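Local coordinates for condensin complex subunit 3 (Schizosaccharomyces pombe, PDB 5OQR), which serves as a regulatory subunit of condensin, the complex required to convert interphase chromatin into condensed, mitotic-like chromosomes, at residues D248-Q253 with K283-V288; D218-S223 with N257-L262; L527-Y532 with D564-I569; F604-I609 with C650-S655; T12-H17 with A54-R59. One frame throughout, in Å; residues are numbered along the deposited sequence.

Contact 1: residues D248-Q253 with K283-V288; sequences DMLAYQ and KKFFDV
F285 holds its CG anti to the backbone N (chi1 173°), the ring hanging from it beside A251, and V288, with CG1 likewise anti to N (chi1 180°), brings that methyl to the same alanine. Both belong to a helix crossing in an alpha-solenoid of HEAT repeats: helix 240-257, part of HEAT repeat 5, meets helix 275-288 at -71°, the axes of the two segments passing 9.0 Å apart. Alanine suits the crossing because its small side chain lets the backbones approach, the A251 and F285 CA atoms lying 5.2 Å apart. The F285 ring reaches the alanine backbone itself, CD2 coming within 3.7 Å of A251 CA, while L250 CD1 sits at the ring's edge and packs against F285 CB at 3.8 Å. Branching at CB equips V288 for a wider grip. Both its methyls lie near D248 OD1, whose charge is paired with K244, and CG1 also meets the alanine and a tyrosine. L265 packs on L250, and R289 donates a hydrogen bond to A251 O, so that carbonyl has a partner next to the apolar patch. V288 CG1 lies 3.8 Å from A251 CB and 3.5 Å from Y252 CE2.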
# COMPACT_ATOMS: atom_id res chain seq x y z
N ASP A 248 12.81 -13.38 4.61
CA ASP A 248 14.12 -13.98 4.83
C ASP A 248 14.93 -13.20 5.85
O ASP A 248 15.64 -13.79 6.67
CB ASP A 248 14.87 -14.08 3.50
CG ASP A 248 14.43 -15.27 2.66
OD1 ASP A 248 13.32 -15.79 2.90
OD2 ASP A 248 15.18 -15.67 1.75
N MET A 249 14.85 -11.87 5.80
CA MET A 249 15.51 -11.05 6.82
C MET A 249 14.95 -11.37 8.20
O MET A 249 15.70 -11.39 9.19
CB MET A 249 15.32 -9.57 6.50
CG MET A 249 15.75 -8.61 7.61
SD MET A 249 15.06 -6.97 7.39
CE MET A 249 13.32 -7.29 7.67
N LEU A 250 13.65 -11.60 8.28
CA LEU A 250 13.02 -11.91 9.56
C LEU A 250 13.37 -13.31 10.02
O LEU A 250 13.58 -13.54 11.22
CB LEU A 250 11.50 -11.74 9.42
CG LEU A 250 10.56 -11.96 10.61
CD1 LEU A 250 10.15 -13.42 10.72
CD2 LEU A 250 11.18 -11.47 11.91
N ALA A 251 13.48 -14.26 9.09
CA ALA A 251 13.61 -15.67 9.44
C ALA A 251 15.05 -16.15 9.53
O ALA A 251 15.27 -17.28 9.98
CB ALA A 251 12.86 -16.53 8.42
N TYR A 252 16.03 -15.35 9.12
CA TYR A 252 17.41 -15.82 9.13
C TYR A 252 18.36 -14.85 9.82
O TYR A 252 19.34 -15.27 10.43
CB TYR A 252 17.89 -16.10 7.70
CG TYR A 252 17.38 -17.40 7.13
CD1 TYR A 252 17.78 -18.62 7.67
CD2 TYR A 252 16.51 -17.43 6.06
CE1 TYR A 252 17.33 -19.81 7.16
CE2 TYR A 252 16.05 -18.62 5.54
CZ TYR A 252 16.46 -19.81 6.09
OH TYR A 252 16.00 -21.00 5.58
N GLN A 253 18.08 -13.55 9.73
CA GLN A 253 18.91 -12.56 10.41
C GLN A 253 18.34 -12.20 11.78
O GLN A 253 19.01 -12.35 12.80
CB GLN A 253 19.07 -11.31 9.55
CG GLN A 253 20.08 -10.32 10.11
CD GLN A 253 19.81 -8.89 9.70
OE1 GLN A 253 19.29 -8.63 8.62
NE2 GLN A 253 20.14 -7.95 10.58
N LYS A 283 3.55 -16.37 10.96
CA LYS A 283 3.15 -17.17 9.81
C LYS A 283 4.22 -17.14 8.72
O LYS A 283 4.54 -18.18 8.13
CB LYS A 283 1.82 -16.68 9.26
CG LYS A 283 0.68 -16.81 10.25
CD LYS A 283 -0.67 -16.55 9.61
CE LYS A 283 -1.80 -16.89 10.56
NZ LYS A 283 -3.13 -16.73 9.94
N LYS A 284 4.79 -15.97 8.45
CA LYS A 284 5.81 -15.87 7.41
C LYS A 284 7.09 -16.56 7.83
O LYS A 284 7.77 -17.18 7.00
CB LYS A 284 6.07 -14.40 7.08
CG LYS A 284 4.96 -13.73 6.28
CD LYS A 284 4.67 -14.49 4.99
CE LYS A 284 4.02 -13.61 3.95
NZ LYS A 284 2.61 -13.27 4.28
N PHE A 285 7.46 -16.47 9.11
CA PHE A 285 8.63 -17.19 9.59
C PHE A 285 8.52 -18.68 9.30
O PHE A 285 9.48 -19.31 8.85
CB PHE A 285 8.83 -16.94 11.09
CG PHE A 285 9.91 -17.78 11.70
CD1 PHE A 285 9.63 -19.01 12.27
CD2 PHE A 285 11.22 -17.33 11.71
CE1 PHE A 285 10.62 -19.78 12.83
CE2 PHE A 285 12.23 -18.10 12.27
CZ PHE A 285 11.93 -19.32 12.83
N PHE A 286 7.35 -19.26 9.55
CA PHE A 286 7.16 -20.69 9.36
C PHE A 286 6.86 -21.06 7.91
O PHE A 286 6.92 -22.24 7.57
CB PHE A 286 6.04 -21.20 10.26
CG PHE A 286 6.44 -21.29 11.71
CD1 PHE A 286 7.45 -22.14 12.10
CD2 PHE A 286 5.80 -20.53 12.67
CE1 PHE A 286 7.83 -22.22 13.43
CE2 PHE A 286 6.17 -20.61 13.99
CZ PHE A 286 7.18 -21.46 14.37
N ASP A 287 6.54 -20.09 7.06
CA ASP A 287 6.54 -20.35 5.62
C ASP A 287 7.97 -20.52 5.12
O ASP A 287 8.23 -21.34 4.23
CB ASP A 287 5.83 -19.22 4.87
CG ASP A 287 4.32 -19.34 4.92
OD1 ASP A 287 3.81 -20.48 5.02
OD2 ASP A 287 3.64 -18.30 4.86
N VAL A 288 8.90 -19.76 5.68
CA VAL A 288 10.31 -19.88 5.31
C VAL A 288 10.95 -21.07 6.00
O VAL A 288 11.75 -21.79 5.40
CB VAL A 288 11.05 -18.57 5.65
CG1 VAL A 288 12.52 -18.68 5.28
CG2 VAL A 288 10.41 -17.39 4.94

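Contact 2: residues D218-S223 with N257-L262; sequences DFRYLS and NADNNL
A mixed polar and aromatic contact joins the loop before helix 224-235 to the C-terminal end of helix 240-257, with D218, F219 and R220 gathered round N257 at the end of that helix, in HEAT repeat 5. N257 has the most surface buried here. Its CB meets the edge of the F219 ring, 3.5 Å from F219 CD2, and its amide lies nearly coplanar with that ring. From there N257 OD1 accepts a weak bond from F219 N at 3.4 Å. Asparagine suits the place because a short side chain offers both an apolar CB to the ring and a carbonyl to the loop backbone. The F219 ring also stacks with W254.

R220, bent at chi2 (134°), lies over the same helix end. Its guanidinium presents one face to N257 O, without a hydrogen bond. NH1 donates to the syn lone pair of D218 OD2 at 3.1 Å, with that oxygen close to the guanidinium plane, and NH2 forms a long salt bridge of 3.9 Å to D259 OD2. E264 makes a long, weak ion pair with R220; its carboxylate is also close to that of D259, and the arginine may ease that repulsion. D218 is gripped twice, for its OD1 takes the backbone N of R220 at 2.9 Å from above the carboxylate plane, closing an Asx turn. On the other segment, D259 has positive phi as the C-prime residue of the Schellman motif that ends helix 240-257, with N260 N bonded to I255 O and D259 N to E256 O.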
# COMPACT_ATOMS: atom_id res chain seq x y z
N ASP A 218 22.24 -5.44 14.33
CA ASP A 218 21.18 -5.98 15.16
C ASP A 218 19.88 -5.22 14.93
O ASP A 218 19.89 -4.00 14.78
CB ASP A 218 21.56 -5.92 16.64
CG ASP A 218 20.69 -6.81 17.50
OD1 ASP A 218 19.55 -7.09 17.10
OD2 ASP A 218 21.16 -7.22 18.59
N PHE A 219 18.77 -5.95 14.90
CA PHE A 219 17.47 -5.32 14.72
C PHE A 219 17.01 -4.58 15.97
O PHE A 219 16.12 -3.74 15.89
CB PHE A 219 16.43 -6.36 14.30
CG PHE A 219 15.91 -7.20 15.44
CD1 PHE A 219 14.61 -7.07 15.87
CD2 PHE A 219 16.74 -8.11 16.07
CE1 PHE A 219 14.13 -7.84 16.91
CE2 PHE A 219 16.26 -8.89 17.11
CZ PHE A 219 14.96 -8.75 17.53
N ARG A 220 17.61 -4.88 17.13
CA ARG A 220 17.27 -4.16 18.35
C ARG A 220 17.69 -2.69 18.28
O ARG A 220 17.13 -1.88 19.02
CB ARG A 220 17.93 -4.82 19.55
CG ARG A 220 17.43 -6.22 19.87
CD ARG A 220 18.59 -7.15 20.14
NE ARG A 220 18.24 -8.31 20.95
CZ ARG A 220 19.10 -9.26 21.28
NH1 ARG A 220 20.37 -9.19 20.87
NH2 ARG A 220 18.71 -10.29 22.01
N TYR A 221 18.67 -2.35 17.44
CA TYR A 221 19.05 -0.95 17.29
C TYR A 221 17.85 -0.09 16.94
O TYR A 221 17.81 1.10 17.28
CB TYR A 221 20.12 -0.80 16.21
CG TYR A 221 21.42 -1.53 16.47
CD1 TYR A 221 22.40 -1.61 15.49
CD2 TYR A 221 21.67 -2.15 17.69
CE1 TYR A 221 23.59 -2.27 15.72
CE2 TYR A 221 22.86 -2.81 17.93
CZ TYR A 221 23.82 -2.87 16.93
OH TYR A 221 25.00 -3.53 17.16
N LEU A 222 16.87 -0.66 16.25
CA LEU A 222 15.69 0.08 15.84
C LEU A 222 14.72 0.23 17.00
O LEU A 222 14.66 -0.61 17.91
CB LEU A 222 14.99 -0.63 14.68
CG LEU A 222 15.87 -0.99 13.48
CD1 LEU A 222 15.03 -1.69 12.43
CD2 LEU A 222 16.52 0.25 12.90
N SER A 223 13.94 1.30 16.96
CA SER A 223 12.85 1.47 17.91
C SER A 223 11.78 0.42 17.64
O SER A 223 11.59 -0.04 16.51
CB SER A 223 12.26 2.87 17.81
OG SER A 223 11.59 3.04 16.57
N ASN A 257 19.69 -12.58 15.86
CA ASN A 257 19.90 -11.61 16.93
C ASN A 257 19.13 -11.96 18.19
O ASN A 257 19.50 -11.51 19.28
CB ASN A 257 19.49 -10.21 16.45
CG ASN A 257 20.17 -9.81 15.16
OD1 ASN A 257 19.54 -9.25 14.26
ND2 ASN A 257 21.46 -10.10 15.05
N ALA A 258 18.07 -12.77 18.07
CA ALA A 258 17.28 -13.21 19.22
C ALA A 258 17.71 -14.59 19.71
O ALA A 258 16.90 -15.30 20.31
CB ALA A 258 15.80 -13.20 18.86
N ASP A 259 18.95 -14.97 19.46
CA ASP A 259 19.50 -16.23 19.95
C ASP A 259 18.73 -17.44 19.42
O ASP A 259 18.63 -18.47 20.08
CB ASP A 259 19.51 -16.25 21.48
CG ASP A 259 19.95 -14.93 22.08
OD1 ASP A 259 21.17 -14.68 22.14
OD2 ASP A 259 19.07 -14.14 22.49
N ASN A 260 18.19 -17.31 18.21
CA ASN A 260 17.41 -18.38 17.59
C ASN A 260 16.25 -18.81 18.47
O ASN A 260 15.85 -19.98 18.47
CB ASN A 260 18.30 -19.58 17.25
CG ASN A 260 19.30 -19.27 16.16
OD1 ASN A 260 19.00 -18.56 15.21
ND2 ASN A 260 20.51 -19.80 16.30
N ASN A 261 15.70 -17.88 19.24
CA ASN A 261 14.56 -18.14 20.12
C ASN A 261 13.40 -17.28 19.65
O ASN A 261 13.37 -16.07 19.86
CB ASN A 261 14.92 -17.84 21.58
CG ASN A 261 13.91 -18.42 22.55
OD1 ASN A 261 13.01 -17.72 23.02
ND2 ASN A 261 14.05 -19.71 22.85
N LEU A 262 12.43 -17.93 18.99
CA LEU A 262 11.30 -17.20 18.43
C LEU A 262 10.58 -16.38 19.49
O LEU A 262 10.16 -15.24 19.24
CB LEU A 262 10.34 -18.17 17.75
CG LEU A 262 9.18 -17.55 16.96
CD1 LEU A 262 9.69 -16.72 15.81
CD2 LEU A 262 8.25 -18.65 16.47

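Contact 3: residues L527-Y532 with D564-I569; sequences LYLHCY and DAISSI
I569, L529 and Y532 bury the most surface where helix 518-534 packs beside helix 563-574. The two run nearly parallel, 29° apart with segment axes 10.8 Å from each other, as in an alpha-solenoid where a helix of one repeat, here HEAT repeat 8, lies alongside a later helix and the one between, 537-554, touches both; I544 from it packs on Y532 and on I569. L529 lies between the helices and its two methyls divide the work: CD1 is 3.8 Å from A565 CB, and CD2 lies 4.3 Å from both I566 CG1 and I569 CD1. The small A565 gives room for this fork. One turn further along, a broad flat ring meets a branched chain. I569 CG2, anti to the carbonyl carbon and beside the backbone N, packs 3.8 Å from Y532 CD1. Tyrosine suits the site since its ring takes the isoleucine on one face and also makes a cation-pi contact with K540, which hydrogen-bonds the Y532 carbonyl. The isoleucine forms a CH-pi contact, its CB 3.8 Å from the Y532 ring centroid and 7° off the ring normal.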
# COMPACT_ATOMS: atom_id res chain seq x y z
N LEU A 527 -35.95 8.68 13.17
CA LEU A 527 -35.11 8.93 14.34
C LEU A 527 -33.65 9.12 13.93
O LEU A 527 -33.00 10.08 14.35
CB LEU A 527 -35.24 7.77 15.33
CG LEU A 527 -34.37 7.83 16.58
CD1 LEU A 527 -34.73 9.04 17.43
CD2 LEU A 527 -34.50 6.56 17.37
N TYR A 528 -33.13 8.21 13.11
CA TYR A 528 -31.73 8.29 12.71
C TYR A 528 -31.46 9.46 11.77
O TYR A 528 -30.31 9.90 11.67
CB TYR A 528 -31.30 6.97 12.08
CG TYR A 528 -31.20 5.87 13.10
CD1 TYR A 528 -32.20 4.92 13.23
CD2 TYR A 528 -30.11 5.80 13.96
CE1 TYR A 528 -32.11 3.92 14.17
CE2 TYR A 528 -30.01 4.81 14.91
CZ TYR A 528 -31.01 3.87 15.01
OH TYR A 528 -30.91 2.88 15.95
N LEU A 529 -32.48 9.97 11.08
CA LEU A 529 -32.31 11.23 10.36
C LEU A 529 -32.24 12.40 11.33
O LEU A 529 -31.43 13.32 11.15
CB LEU A 529 -33.45 11.42 9.37
CG LEU A 529 -33.55 10.37 8.27
CD1 LEU A 529 -34.86 10.50 7.53
CD2 LEU A 529 -32.38 10.49 7.30
N HIS A 530 -33.09 12.38 12.37
CA HIS A 530 -33.00 13.40 13.41
C HIS A 530 -31.67 13.32 14.15
O HIS A 530 -31.18 14.34 14.64
CB HIS A 530 -34.16 13.23 14.39
CG HIS A 530 -34.20 14.26 15.47
ND1 HIS A 530 -33.81 14.00 16.77
CD2 HIS A 530 -34.57 15.57 15.45
CE1 HIS A 530 -33.95 15.09 17.50
NE2 HIS A 530 -34.41 16.06 16.72
N CYS A 531 -31.08 12.13 14.23
CA CYS A 531 -29.77 12.00 14.87
C CYS A 531 -28.69 12.72 14.07
O CYS A 531 -27.76 13.29 14.65
CB CYS A 531 -29.41 10.53 15.05
SG CYS A 531 -30.29 9.70 16.40
N TYR A 532 -28.80 12.70 12.74
CA TYR A 532 -27.73 13.26 11.92
C TYR A 532 -27.74 14.79 11.97
O TYR A 532 -26.69 15.42 12.14
CB TYR A 532 -27.85 12.78 10.48
CG TYR A 532 -26.65 13.18 9.65
CD1 TYR A 532 -26.57 14.44 9.08
CD2 TYR A 532 -25.59 12.31 9.47
CE1 TYR A 532 -25.48 14.81 8.33
CE2 TYR A 532 -24.49 12.68 8.73
CZ TYR A 532 -24.44 13.93 8.16
OH TYR A 532 -23.35 14.31 7.42
N ASP A 564 -34.63 10.66 -0.61
CA ASP A 564 -33.98 11.96 -0.71
C ASP A 564 -33.34 12.36 0.62
O ASP A 564 -32.28 12.99 0.64
CB ASP A 564 -34.98 13.02 -1.16
CG ASP A 564 -35.57 12.72 -2.52
OD1 ASP A 564 -34.84 12.86 -3.53
OD2 ASP A 564 -36.76 12.36 -2.60
N ALA A 565 -33.98 12.01 1.74
CA ALA A 565 -33.44 12.37 3.04
C ALA A 565 -32.16 11.60 3.34
O ALA A 565 -31.21 12.16 3.91
CB ALA A 565 -34.48 12.12 4.13
N ILE A 566 -32.11 10.33 2.96
CA ILE A 566 -30.91 9.53 3.20
C ILE A 566 -29.78 9.99 2.29
O ILE A 566 -28.64 10.16 2.73
CB ILE A 566 -31.22 8.03 3.01
CG1 ILE A 566 -32.09 7.54 4.17
CG2 ILE A 566 -29.94 7.21 2.92
CD1 ILE A 566 -32.69 6.17 3.97
N SER A 567 -30.08 10.20 1.01
CA SER A 567 -29.07 10.71 0.09
C SER A 567 -28.53 12.05 0.57
O SER A 567 -27.34 12.34 0.42
CB SER A 567 -29.66 10.83 -1.31
OG SER A 567 -30.11 9.57 -1.79
N SER A 568 -29.40 12.88 1.15
CA SER A 568 -28.97 14.19 1.64
C SER A 568 -27.86 14.05 2.67
O SER A 568 -26.80 14.69 2.55
CB SER A 568 -30.16 14.94 2.22
OG SER A 568 -29.75 16.14 2.85
N ILE A 569 -28.07 13.23 3.71
CA ILE A 569 -27.07 13.11 4.75
C ILE A 569 -25.80 12.47 4.20
O ILE A 569 -24.70 12.77 4.66
CB ILE A 569 -27.62 12.32 5.96
CG1 ILE A 569 -27.88 10.86 5.60
CG2 ILE A 569 -28.89 12.96 6.47
CD1 ILE A 569 -28.10 9.97 6.79

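Contact 4: residues F604-I609 with C650-S655; sequences FLKPLI and CDALLS
K606 lies across A652 with its aliphatic stem, then carries its amine past the helix surface toward S655. CG is anti to the backbone N (chi1 -179°) and lies 3.9 Å from A652 CB; the chain is bent at chi2 (-148°), and CE, reached with chi3 extended, lies 3.8 Å from D651 O. A long flexible lysine suits a partly exposed site, since its methylenes pack on A652 while NZ lies beyond them. The amine makes no hydrogen bond across the contact: NZ stands 3.8 Å from S655 OG, and the D651 carboxylate is farther still, so any attraction between those charges is probably modest. S655 is occupied within its own helix instead, its OG donating to D651 O at 3.1 Å from the face opposite to that used by S655 N. Alanine at 652 keeps the approach close, the K606 and A652 CA atoms being 5.5 Å apart, and I609 CG2 closes the buried side at 4.3 Å from A652 CB. P607, which lacks an N-H, kinks helix 601-613 here. That helix and helix 639-661 run at 29° with helix 621-635 between them in sequence, the near-parallel packing of alternate helices found in alpha-solenoids such as this C-terminal domain.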
# COMPACT_ATOMS: atom_id res chain seq x y z
N PHE A 604 -24.58 9.91 -7.31
CA PHE A 604 -23.44 9.96 -6.41
C PHE A 604 -22.10 9.88 -7.13
O PHE A 604 -21.09 10.37 -6.60
CB PHE A 604 -23.52 8.82 -5.38
CG PHE A 604 -24.55 9.03 -4.32
CD1 PHE A 604 -24.33 9.94 -3.30
CD2 PHE A 604 -25.74 8.33 -4.33
CE1 PHE A 604 -25.27 10.14 -2.32
CE2 PHE A 604 -26.69 8.53 -3.35
CZ PHE A 604 -26.46 9.44 -2.34
N LEU A 605 -22.07 9.27 -8.31
CA LEU A 605 -20.80 9.04 -8.99
C LEU A 605 -20.05 10.34 -9.23
O LEU A 605 -18.82 10.39 -9.11
CB LEU A 605 -21.05 8.32 -10.31
CG LEU A 605 -20.14 7.19 -10.80
CD1 LEU A 605 -19.53 6.37 -9.67
CD2 LEU A 605 -20.95 6.28 -11.71
N LYS A 606 -20.77 11.42 -9.55
CA LYS A 606 -20.09 12.69 -9.82
C LYS A 606 -19.62 13.35 -8.53
O LYS A 606 -18.43 13.70 -8.45
CB LYS A 606 -21.01 13.61 -10.64
CG LYS A 606 -20.41 14.96 -10.99
CD LYS A 606 -21.48 16.03 -11.07
CE LYS A 606 -20.88 17.38 -11.42
NZ LYS A 606 -21.74 18.51 -10.96
N PRO A 607 -20.45 13.55 -7.51
CA PRO A 607 -19.92 14.06 -6.23
C PRO A 607 -18.78 13.23 -5.67
O PRO A 607 -17.87 13.78 -5.03
CB PRO A 607 -21.14 14.04 -5.31
CG PRO A 607 -22.29 14.18 -6.23
CD PRO A 607 -21.92 13.47 -7.48
N LEU A 608 -18.80 11.91 -5.86
CA LEU A 608 -17.71 11.08 -5.37
C LEU A 608 -16.40 11.42 -6.06
O LEU A 608 -15.37 11.62 -5.41
CB LEU A 608 -18.04 9.59 -5.57
CG LEU A 608 -18.53 8.76 -4.39
CD1 LEU A 608 -18.55 7.30 -4.81
CD2 LEU A 608 -17.67 8.92 -3.15
N ILE A 609 -16.41 11.47 -7.39
CA ILE A 609 -15.19 11.73 -8.14
C ILE A 609 -14.64 13.11 -7.80
O ILE A 609 -13.42 13.29 -7.66
CB ILE A 609 -15.46 11.58 -9.65
CG1 ILE A 609 -15.75 10.11 -9.97
CG2 ILE A 609 -14.27 12.09 -10.48
CD1 ILE A 609 -16.12 9.84 -11.41
N CYS A 650 -17.56 14.46 -18.09
CA CYS A 650 -17.28 15.84 -18.47
C CYS A 650 -17.67 16.81 -17.36
O CYS A 650 -16.92 17.73 -17.03
CB CYS A 650 -18.01 16.18 -19.77
SG CYS A 650 -17.37 15.34 -21.22
N ASP A 651 -18.85 16.62 -16.78
CA ASP A 651 -19.32 17.55 -15.75
C ASP A 651 -18.44 17.46 -14.51
O ASP A 651 -18.15 18.48 -13.88
CB ASP A 651 -20.78 17.26 -15.41
CG ASP A 651 -21.63 17.05 -16.64
OD1 ASP A 651 -22.22 18.04 -17.13
OD2 ASP A 651 -21.70 15.90 -17.13
N ALA A 652 -18.02 16.25 -14.14
CA ALA A 652 -17.12 16.11 -13.01
C ALA A 652 -15.78 16.78 -13.29
O ALA A 652 -15.24 17.48 -12.42
CB ALA A 652 -16.90 14.62 -12.69
N LEU A 653 -15.25 16.60 -14.49
CA LEU A 653 -13.94 17.16 -14.81
C LEU A 653 -14.01 18.68 -14.92
O LEU A 653 -13.07 19.38 -14.52
CB LEU A 653 -13.42 16.55 -16.11
CG LEU A 653 -11.94 16.77 -16.43
CD1 LEU A 653 -11.05 16.14 -15.38
CD2 LEU A 653 -11.63 16.20 -17.80
N LEU A 654 -15.11 19.21 -15.47
CA LEU A 654 -15.26 20.66 -15.54
C LEU A 654 -15.36 21.27 -14.15
O LEU A 654 -14.77 22.32 -13.88
CB LEU A 654 -16.50 21.01 -16.37
CG LEU A 654 -16.42 20.73 -17.87
CD1 LEU A 654 -17.74 21.08 -18.53
CD2 LEU A 654 -15.28 21.51 -18.51
N SER A 655 -16.11 20.63 -13.25
CA SER A 655 -16.21 21.13 -11.88
C SER A 655 -14.84 21.16 -11.21
O SER A 655 -14.54 22.08 -10.45
CB SER A 655 -17.18 20.26 -11.08
OG SER A 655 -18.51 20.47 -11.50

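Contact 5: residues T12-H17 with A54-R59; sequences TSIAGH and ADRVLR
R56 lies against I14 and the carbonyl of T12, where the loop after helix 3-9 lies against helix 52-69, which carries the start of HEAT repeat 1 in this alpha-solenoid. Its CB comes 3.9 Å from I14 CD1, and CG, placed anti to the carbonyl carbon (chi1 -66°), approaches the same methyl to 3.6 Å. The chain stays extended from CG to NE: CD still touches I14 CD1 but now also nears T12 O. At the tip the guanidinium turns one face to that oxygen, NE being 3.2 Å from T12 O without the angle of a hydrogen bond, although the closeness of a carbonyl may still suit the positive charge. NH1 finds a weak hydrogen bond to Q11 O. Arginine suits the site because its long apolar stem packs on isoleucine, crossing it at about a right angle, before the charge begins. A side chain of another protein packs on R56, so the contact borders an interface between chains. On the loop, a type I turn from I14, closed by H17 N to I14 O, ends at H17, whose CB points toward the helix; its ring also meets F60 edge-to-face. H17 CE1 ends 3.5 Å from R56 O.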
# COMPACT_ATOMS: atom_id res chain seq x y z
N THR A 12 37.92 -8.68 -24.77
CA THR A 12 37.01 -9.77 -25.09
C THR A 12 36.54 -10.52 -23.85
O THR A 12 35.35 -10.80 -23.70
CB THR A 12 37.69 -10.74 -26.07
OG1 THR A 12 38.90 -11.25 -25.49
CG2 THR A 12 38.01 -10.03 -27.38
N SER A 13 37.46 -10.86 -22.95
CA SER A 13 37.17 -11.77 -21.85
C SER A 13 37.69 -11.22 -20.53
O SER A 13 38.41 -10.22 -20.47
CB SER A 13 37.77 -13.16 -22.10
OG SER A 13 39.17 -13.14 -21.90
N ILE A 14 37.30 -11.91 -19.45
CA ILE A 14 37.79 -11.60 -18.11
C ILE A 14 38.77 -12.65 -17.61
O ILE A 14 39.54 -12.36 -16.68
CB ILE A 14 36.62 -11.47 -17.11
CG1 ILE A 14 35.43 -10.73 -17.73
CG2 ILE A 14 37.09 -10.75 -15.84
CD1 ILE A 14 35.65 -9.25 -17.98
N ALA A 15 38.78 -13.85 -18.20
CA ALA A 15 39.60 -14.93 -17.67
C ALA A 15 41.09 -14.58 -17.71
O ALA A 15 41.81 -14.81 -16.73
CB ALA A 15 39.34 -16.22 -18.45
N GLY A 16 41.55 -14.03 -18.83
CA GLY A 16 42.96 -13.73 -18.99
C GLY A 16 43.45 -12.50 -18.27
O GLY A 16 44.64 -12.18 -18.38
N HIS A 17 42.59 -11.80 -17.53
CA HIS A 17 43.01 -10.57 -16.88
C HIS A 17 44.24 -10.78 -16.01
O HIS A 17 45.16 -9.96 -16.02
CB HIS A 17 41.85 -10.00 -16.05
CG HIS A 17 40.81 -9.30 -16.87
ND1 HIS A 17 39.87 -8.46 -16.32
CD2 HIS A 17 40.56 -9.32 -18.20
CE1 HIS A 17 39.09 -7.99 -17.27
NE2 HIS A 17 39.49 -8.50 -18.42
N ALA A 54 33.87 -1.88 -22.76
CA ALA A 54 34.30 -0.75 -21.94
C ALA A 54 34.31 -1.10 -20.46
O ALA A 54 35.21 -0.68 -19.72
CB ALA A 54 33.39 0.45 -22.19
N ASP A 55 33.32 -1.88 -20.02
CA ASP A 55 33.31 -2.34 -18.64
C ASP A 55 34.37 -3.41 -18.41
O ASP A 55 35.06 -3.40 -17.39
CB ASP A 55 31.92 -2.86 -18.27
CG ASP A 55 30.85 -1.79 -18.39
OD1 ASP A 55 30.70 -0.98 -17.45
OD2 ASP A 55 30.17 -1.74 -19.44
N ARG A 56 34.52 -4.34 -19.36
CA ARG A 56 35.58 -5.34 -19.25
C ARG A 56 36.95 -4.67 -19.15
O ARG A 56 37.72 -4.94 -18.22
CB ARG A 56 35.55 -6.29 -20.45
CG ARG A 56 34.31 -7.16 -20.53
CD ARG A 56 34.61 -8.43 -21.31
NE ARG A 56 33.40 -9.06 -21.82
CZ ARG A 56 32.75 -8.66 -22.91
NH1 ARG A 56 33.19 -7.62 -23.61
NH2 ARG A 56 31.66 -9.30 -23.30
N VAL A 57 37.26 -3.79 -20.11
CA VAL A 57 38.52 -3.06 -20.07
C VAL A 57 38.66 -2.35 -18.73
O VAL A 57 39.70 -2.43 -18.07
CB VAL A 57 38.60 -2.06 -21.24
CG1 VAL A 57 39.89 -1.25 -21.17
CG2 VAL A 57 38.50 -2.80 -22.57
N LEU A 58 37.61 -1.65 -18.31
CA LEU A 58 37.66 -0.94 -17.04
C LEU A 58 37.77 -1.91 -15.87
O LEU A 58 38.41 -1.59 -14.86
CB LEU A 58 36.43 -0.05 -16.89
CG LEU A 58 36.37 0.94 -15.73
CD1 LEU A 58 37.74 1.53 -15.40
CD2 LEU A 58 35.38 2.05 -16.06
N ARG A 59 37.17 -3.10 -15.98
CA ARG A 59 37.37 -4.13 -14.97
C ARG A 59 38.82 -4.58 -14.93
O ARG A 59 39.38 -4.78 -13.84
CB ARG A 59 36.45 -5.32 -15.24
CG ARG A 59 34.99 -5.08 -14.90
CD ARG A 59 34.75 -5.08 -13.40
NE ARG A 59 33.34 -4.90 -13.08
CZ ARG A 59 32.42 -5.85 -13.19
NH1 ARG A 59 32.75 -7.06 -13.63
NH2 ARG A 59 31.16 -5.59 -12.88

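In the fold
Along the chain contact 5 comes first, near the N-terminus; contacts 2 and 1 follow with their segments interleaved, and contacts 3 and 4 come later in series. Contacts 1 and 2 share helix 240-257 and have centres 13 Å apart, joined where F286 packs on L262. Contacts 3 and 4 lie within the C-terminal family domain, 23 Å apart between centres, and touch through S567 and F604. The two pairs stand on opposite sides of the chain's centre, contacts 1 and 3 about 50 Å apart between centres, and contact 5 is about 76 Å from contact 3, again between centres. Each contact joins parts close in sequence, consistent with an extended, curved solenoid rather than a globule.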